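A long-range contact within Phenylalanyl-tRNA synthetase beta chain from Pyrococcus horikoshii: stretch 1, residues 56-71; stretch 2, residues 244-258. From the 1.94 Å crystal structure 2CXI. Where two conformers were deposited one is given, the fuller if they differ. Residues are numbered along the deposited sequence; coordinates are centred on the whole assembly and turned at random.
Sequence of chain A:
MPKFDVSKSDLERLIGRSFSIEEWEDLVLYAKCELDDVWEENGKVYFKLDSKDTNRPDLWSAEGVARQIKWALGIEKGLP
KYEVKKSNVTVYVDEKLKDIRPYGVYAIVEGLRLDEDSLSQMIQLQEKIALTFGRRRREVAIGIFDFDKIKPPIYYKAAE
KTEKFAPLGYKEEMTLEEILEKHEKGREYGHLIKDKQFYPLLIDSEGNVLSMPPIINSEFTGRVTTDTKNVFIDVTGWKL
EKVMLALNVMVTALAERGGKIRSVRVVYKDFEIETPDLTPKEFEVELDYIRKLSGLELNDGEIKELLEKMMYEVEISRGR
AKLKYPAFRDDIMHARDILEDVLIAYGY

Stretch 1, residues 56-71: RPDLWSAEGVARQIKW
Stretch 2, residues 244-258: MLALNVMVTALAERG

Two helices far apart in sequence cross here. In stretch 1, a 3-10 segment begins at Pro57 and a loop leads to Ser61, the N-cap of a helix running from Ala62 past Trp71. Stretch 2 is a helix already under way at Met244, a selenomethionine, and its chain leaves through a type I turn from Ala255 to Gly258. The axes approach to 8.9 Å with N-to-C directions 67° apart. Asp58 CA lies 5.3 Å from Val249 CA, and Glu63 CA lies 5.2 Å from Ala253 CA. Together the stretches bury 555 Å².

The first point is apolar. Pro57, at phi/psi -55/-26 with a C-gamma exo ring, suits a tight 3-10 turn, and its CA-to-CB bond points toward the helix: Pro57 CG is 3.9 Å from Leu245 CD1 (chi1 t, chi2 m), and Pro57 CB is 4.2 Å from Val249 CG2 (chi1 t). The Pro57 carbonyl is occupied within its own stretch, Pro57 O accepting from Trp60 N at 3.1 Å. The CA-to-CB bond of Asp58 (chi1 p) points sideways, and its carboxylate is held by Arg56, whose NE donates to Asp58 OD2 and whose NH2 donates to Asp58 OD1, each at 2.9 Å.

At the second point small size matters. Ala253 lets Glu63 come close, with Glu63 CB 3.8 Å from Ala253 CB and Glu63 CG 3.3 Å from Ala253 O. Glu63 (chi1 m, chi2 p, chi3 -5°) has both carboxylate oxygens satisfied: Ser61 OG (chi1 p) donates to Glu63 OE1 at 2.6 Å, while Arg257 NE and NH1 donate to Glu63 OE2 at 2.7 and 3.0 Å. This salt bridge meets the edge of the Arg257 guanidinium, near its plane, where N-H groups point. Arg257 reaches back from the turn with chi1 m and chi2 and chi3 t; its NH1 and NH2 also bond elsewhere in the structure.

One helical turn after Glu63, the CA-to-CB bond of Arg67 (t, t, p, chi4 -148°) points toward stretch 2. Arg67 NH2 donates to water 2 at 3.0 Å, and this water donates to Val249 O at 2.9 Å, bridging the helices. Thr252 (chi1 p), with its OG1 3.6 Å from Arg67 NH1, spends its hydroxyl proton on Asn248 O, Thr252 OG1 lying 2.8 Å from it, a common habit of threonine within a helix.

The CA-to-CB bond of Glu256 (chi1 m, chi2 m, chi3 -48°) points toward stretch 1, and the residue meets Lys70 (m, t, m, t), whose long chain carries NZ to Glu256 OE1 at 2.9 Å in a salt bridge; NZ is also bonded elsewhere. Water 1 donates to Glu256 OE1 at 2.6 Å and to Glu63 O at 2.8 Å. That carbonyl already accepts from Arg67 N at 3.0 Å, so the water uses its remaining capacity. Glu256 OE2 lies 4.4 Å from Arg67 NH1, favourable in charge but beyond a salt bridge.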

# COMPACT_ATOMS: atom_id res chain seq x y z
N ARG A 56 -6.17 33.92 -25.37
CA ARG A 56 -7.24 33.33 -24.57
C ARG A 56 -7.65 31.92 -25.10
O ARG A 56 -8.68 31.78 -25.78
CB ARG A 56 -8.43 34.31 -24.45
CG ARG A 56 -8.29 35.29 -23.25
CD ARG A 56 -9.50 36.10 -22.93
NE ARG A 56 -10.54 35.26 -22.35
CZ ARG A 56 -11.63 35.72 -21.77
NH1 ARG A 56 -11.84 37.05 -21.68
NH2 ARG A 56 -12.52 34.86 -21.27
N PRO A 57 -6.84 30.90 -24.78
CA PRO A 57 -7.18 29.51 -25.12
C PRO A 57 -8.57 29.08 -24.59
O PRO A 57 -9.19 28.20 -25.16
CB PRO A 57 -6.05 28.66 -24.46
CG PRO A 57 -4.95 29.64 -24.14
CD PRO A 57 -5.52 31.02 -24.11
N ASP A 58 -9.04 29.71 -23.52
CA ASP A 58 -10.34 29.39 -22.95
C ASP A 58 -11.44 29.61 -23.98
O ASP A 58 -12.48 28.98 -23.88
CB ASP A 58 -10.62 30.15 -21.64
CG ASP A 58 -10.91 31.63 -21.83
OD1 ASP A 58 -12.09 32.04 -21.80
OD2 ASP A 58 -10.02 32.47 -21.99
N LEU A 59 -11.17 30.47 -24.99
CA LEU A 59 -12.18 30.86 -25.96
C LEU A 59 -12.13 30.02 -27.20
O LEU A 59 -12.83 30.35 -28.16
CB LEU A 59 -12.02 32.35 -26.34
CG LEU A 59 -12.81 33.43 -25.59
CD1 LEU A 59 -13.42 32.94 -24.31
CD2 LEU A 59 -12.08 34.77 -25.36
N TRP A 60 -11.34 28.95 -27.21
CA TRP A 60 -11.14 28.18 -28.44
C TRP A 60 -11.88 26.88 -28.54
O TRP A 60 -11.38 25.93 -29.17
CB TRP A 60 -9.65 27.91 -28.71
CG TRP A 60 -8.81 29.10 -28.77
CD1 TRP A 60 -9.20 30.41 -28.92
CD2 TRP A 60 -7.39 29.12 -28.66
NE1 TRP A 60 -8.10 31.23 -28.90
CE2 TRP A 60 -6.98 30.46 -28.74
CE3 TRP A 60 -6.40 28.12 -28.49
CZ2 TRP A 60 -5.64 30.85 -28.66
CZ3 TRP A 60 -5.08 28.51 -28.40
CH2 TRP A 60 -4.71 29.86 -28.50
N SER A 61 -13.05 26.79 -27.90
CA SER A 61 -13.89 25.63 -28.06
C SER A 61 -15.34 26.01 -27.82
O SER A 61 -15.62 27.10 -27.27
CB SER A 61 -13.48 24.51 -27.06
OG SER A 61 -13.85 24.90 -25.74
N ALA A 62 -16.24 25.07 -28.11
CA ALA A 62 -17.69 25.29 -27.88
C ALA A 62 -17.97 25.65 -26.43
O ALA A 62 -18.82 26.50 -26.13
CB ALA A 62 -18.49 24.04 -28.25
N GLU A 63 -17.26 24.96 -25.52
CA GLU A 63 -17.53 25.16 -24.09
C GLU A 63 -17.22 26.60 -23.69
O GLU A 63 -17.98 27.23 -22.94
CB GLU A 63 -16.74 24.17 -23.20
CG GLU A 63 -17.01 22.69 -23.50
CD GLU A 63 -16.15 22.12 -24.63
OE1 GLU A 63 -15.39 22.86 -25.29
OE2 GLU A 63 -16.21 20.91 -24.86
N GLY A 64 -16.07 27.10 -24.15
CA GLY A 64 -15.61 28.44 -23.79
C GLY A 64 -16.46 29.53 -24.45
O GLY A 64 -16.75 30.57 -23.85
N VAL A 65 -16.86 29.27 -25.70
CA VAL A 65 -17.76 30.18 -26.44
C VAL A 65 -19.15 30.31 -25.78
O VAL A 65 -19.67 31.43 -25.56
CB VAL A 65 -17.87 29.71 -27.91
CG1 VAL A 65 -18.94 30.57 -28.68
CG2 VAL A 65 -16.53 29.82 -28.58
N ALA A 66 -19.74 29.16 -25.42
CA ALA A 66 -21.04 29.10 -24.76
C ALA A 66 -20.95 29.79 -23.42
O ALA A 66 -21.87 30.49 -23.01
CB ALA A 66 -21.45 27.64 -24.58
N ARG A 67 -19.84 29.61 -22.73
CA ARG A 67 -19.68 30.21 -21.41
C ARG A 67 -19.71 31.74 -21.57
O ARG A 67 -20.49 32.41 -20.90
CB ARG A 67 -18.35 29.73 -20.78
CG ARG A 67 -18.11 30.09 -19.29
CD ARG A 67 -16.95 29.25 -18.74
NE ARG A 67 -15.77 29.45 -19.57
CZ ARG A 67 -14.82 28.55 -19.83
NH1 ARG A 67 -14.86 27.32 -19.30
NH2 ARG A 67 -13.81 28.91 -20.61
N GLN A 68 -18.92 32.28 -22.49
CA GLN A 68 -18.95 33.72 -22.73
C GLN A 68 -20.32 34.24 -23.07
O GLN A 68 -20.75 35.27 -22.53
CB GLN A 68 -18.08 34.11 -23.91
CG GLN A 68 -17.12 35.10 -23.50
CD GLN A 68 -15.99 34.31 -23.04
OE1 GLN A 68 -15.29 34.66 -22.08
NE2 GLN A 68 -15.81 33.17 -23.71
N ILE A 69 -20.98 33.55 -23.99
CA ILE A 69 -22.34 33.95 -24.38
C ILE A 69 -23.30 33.92 -23.19
O ILE A 69 -24.15 34.81 -23.06
CB ILE A 69 -22.81 33.12 -25.58
CG1 ILE A 69 -21.95 33.48 -26.80
CG2 ILE A 69 -24.33 33.36 -25.90
CD1 ILE A 69 -22.10 32.45 -27.97
N LYS A 70 -23.21 32.90 -22.34
CA LYS A 70 -24.10 32.84 -21.16
C LYS A 70 -23.92 34.09 -20.29
O LYS A 70 -24.90 34.66 -19.79
CB LYS A 70 -23.87 31.55 -20.32
CG LYS A 70 -24.56 30.29 -20.94
CD LYS A 70 -24.53 29.10 -19.99
CE LYS A 70 -23.14 28.52 -19.87
NZ LYS A 70 -23.25 27.14 -19.22
N TRP A 71 -22.67 34.50 -20.08
CA TRP A 71 -22.37 35.72 -19.31
C TRP A 71 -22.83 36.99 -20.05
O TRP A 71 -23.46 37.89 -19.45
CB TRP A 71 -20.86 35.78 -18.97
CG TRP A 71 -20.57 35.34 -17.56
CD1 TRP A 71 -20.30 36.14 -16.51
CD2 TRP A 71 -20.52 33.98 -17.06
NE1 TRP A 71 -20.08 35.38 -15.37
CE2 TRP A 71 -20.20 34.05 -15.70
CE3 TRP A 71 -20.72 32.71 -17.65
CZ2 TRP A 71 -20.10 32.90 -14.88
CZ3 TRP A 71 -20.60 31.57 -16.84
CH2 TRP A 71 -20.29 31.67 -15.48
N MSE A 244 -0.08 24.63 -16.48
CA MSE A 244 -1.22 24.81 -15.58
C MSE A 244 -2.36 25.59 -16.20
O MSE A 244 -3.51 25.27 -16.01
CB MSE A 244 -0.77 25.48 -14.29
CG MSE A 244 0.16 24.59 -13.51
SE MSE A 244 -0.86 23.46 -12.32
CE MSE A 244 -1.14 24.80 -10.83
N LEU A 245 -2.03 26.64 -16.95
CA LEU A 245 -3.06 27.38 -17.70
C LEU A 245 -3.83 26.44 -18.62
O LEU A 245 -5.06 26.41 -18.58
CB LEU A 245 -2.42 28.53 -18.49
CG LEU A 245 -3.37 29.57 -19.10
CD1 LEU A 245 -4.06 29.04 -20.40
CD2 LEU A 245 -4.35 30.11 -18.05
N ALA A 246 -3.08 25.66 -19.42
CA ALA A 246 -3.66 24.74 -20.38
C ALA A 246 -4.55 23.67 -19.67
O ALA A 246 -5.68 23.34 -20.09
CB ALA A 246 -2.54 24.07 -21.15
N LEU A 247 -4.06 23.16 -18.55
CA LEU A 247 -4.84 22.18 -17.77
C LEU A 247 -6.14 22.82 -17.27
O LEU A 247 -7.22 22.21 -17.32
CB LEU A 247 -4.00 21.74 -16.55
CG LEU A 247 -4.70 20.71 -15.64
CD1 LEU A 247 -4.80 19.32 -16.43
CD2 LEU A 247 -3.94 20.55 -14.30
N ASN A 248 -6.04 24.06 -16.78
CA ASN A 248 -7.17 24.79 -16.30
C ASN A 248 -8.22 24.98 -17.39
O ASN A 248 -9.41 24.82 -17.12
CB ASN A 248 -6.76 26.13 -15.71
CG ASN A 248 -5.91 25.98 -14.38
OD1 ASN A 248 -5.33 26.96 -13.87
ND2 ASN A 248 -5.91 24.80 -13.84
N VAL A 249 -7.78 25.36 -18.58
CA VAL A 249 -8.68 25.47 -19.72
C VAL A 249 -9.40 24.11 -19.99
O VAL A 249 -10.62 24.06 -20.10
CB VAL A 249 -7.92 26.02 -20.97
CG1 VAL A 249 -8.76 25.84 -22.26
CG2 VAL A 249 -7.52 27.51 -20.75
N MSE A 250 -8.64 23.02 -20.06
CA MSE A 250 -9.20 21.67 -20.33
C MSE A 250 -10.26 21.28 -19.30
O MSE A 250 -11.34 20.82 -19.67
CB MSE A 250 -8.11 20.58 -20.33
CG MSE A 250 -7.11 20.62 -21.48
SE MSE A 250 -7.98 20.43 -23.31
CE MSE A 250 -9.28 19.08 -22.95
N VAL A 251 -9.92 21.37 -18.01
CA VAL A 251 -10.87 20.92 -16.98
C VAL A 251 -12.11 21.82 -16.82
O VAL A 251 -13.17 21.32 -16.50
CB VAL A 251 -10.18 20.72 -15.56
CG1 VAL A 251 -8.95 19.79 -15.67
CG2 VAL A 251 -9.76 22.05 -14.93
N THR A 252 -11.96 23.14 -17.01
CA THR A 252 -13.13 24.00 -16.96
C THR A 252 -14.02 23.82 -18.18
O THR A 252 -15.24 23.93 -18.06
CB THR A 252 -12.80 25.49 -16.70
OG1 THR A 252 -11.93 26.00 -17.72
CG2 THR A 252 -11.98 25.66 -15.35
N ALA A 253 -13.44 23.51 -19.34
CA ALA A 253 -14.29 23.16 -20.48
C ALA A 253 -15.16 21.92 -20.15
O ALA A 253 -16.36 21.91 -20.40
CB ALA A 253 -13.44 22.94 -21.73
N LEU A 254 -14.53 20.90 -19.56
CA LEU A 254 -15.25 19.68 -19.16
C LEU A 254 -16.25 19.90 -18.02
O LEU A 254 -17.33 19.29 -18.00
CB LEU A 254 -14.25 18.53 -18.86
CG LEU A 254 -13.43 18.00 -20.04
CD1 LEU A 254 -12.44 16.90 -19.62
CD2 LEU A 254 -14.34 17.51 -21.20
N ALA A 255 -15.95 20.83 -17.11
CA ALA A 255 -16.94 21.23 -16.11
C ALA A 255 -18.24 21.78 -16.75
O ALA A 255 -19.35 21.59 -16.22
CB ALA A 255 -16.36 22.22 -15.12
N GLU A 256 -18.10 22.44 -17.90
CA GLU A 256 -19.30 22.95 -18.63
C GLU A 256 -20.20 21.85 -19.15
O GLU A 256 -21.38 22.10 -19.46
CB GLU A 256 -18.93 23.85 -19.82
CG GLU A 256 -18.33 25.20 -19.44
CD GLU A 256 -19.29 26.13 -18.72
OE1 GLU A 256 -20.44 26.34 -19.16
OE2 GLU A 256 -18.88 26.63 -17.68
N ARG A 257 -19.64 20.65 -19.29
CA ARG A 257 -20.38 19.44 -19.66
C ARG A 257 -20.79 18.60 -18.42
O ARG A 257 -21.12 17.41 -18.54
CB ARG A 257 -19.50 18.58 -20.61
CG ARG A 257 -18.94 19.40 -21.80
CD ARG A 257 -18.73 18.58 -23.02
NE ARG A 257 -18.39 19.36 -24.23
CZ ARG A 257 -19.26 19.79 -25.13
NH1 ARG A 257 -18.82 20.47 -26.17
NH2 ARG A 257 -20.56 19.58 -24.98
N GLY A 258 -20.74 19.20 -17.22
CA GLY A 258 -21.20 18.48 -16.03
C GLY A 258 -20.09 17.68 -15.35
O GLY A 258 -20.33 17.04 -14.32
O HOH W 1 -20.44 26.45 -21.74
O HOH W 2 -12.32 26.29 -20.95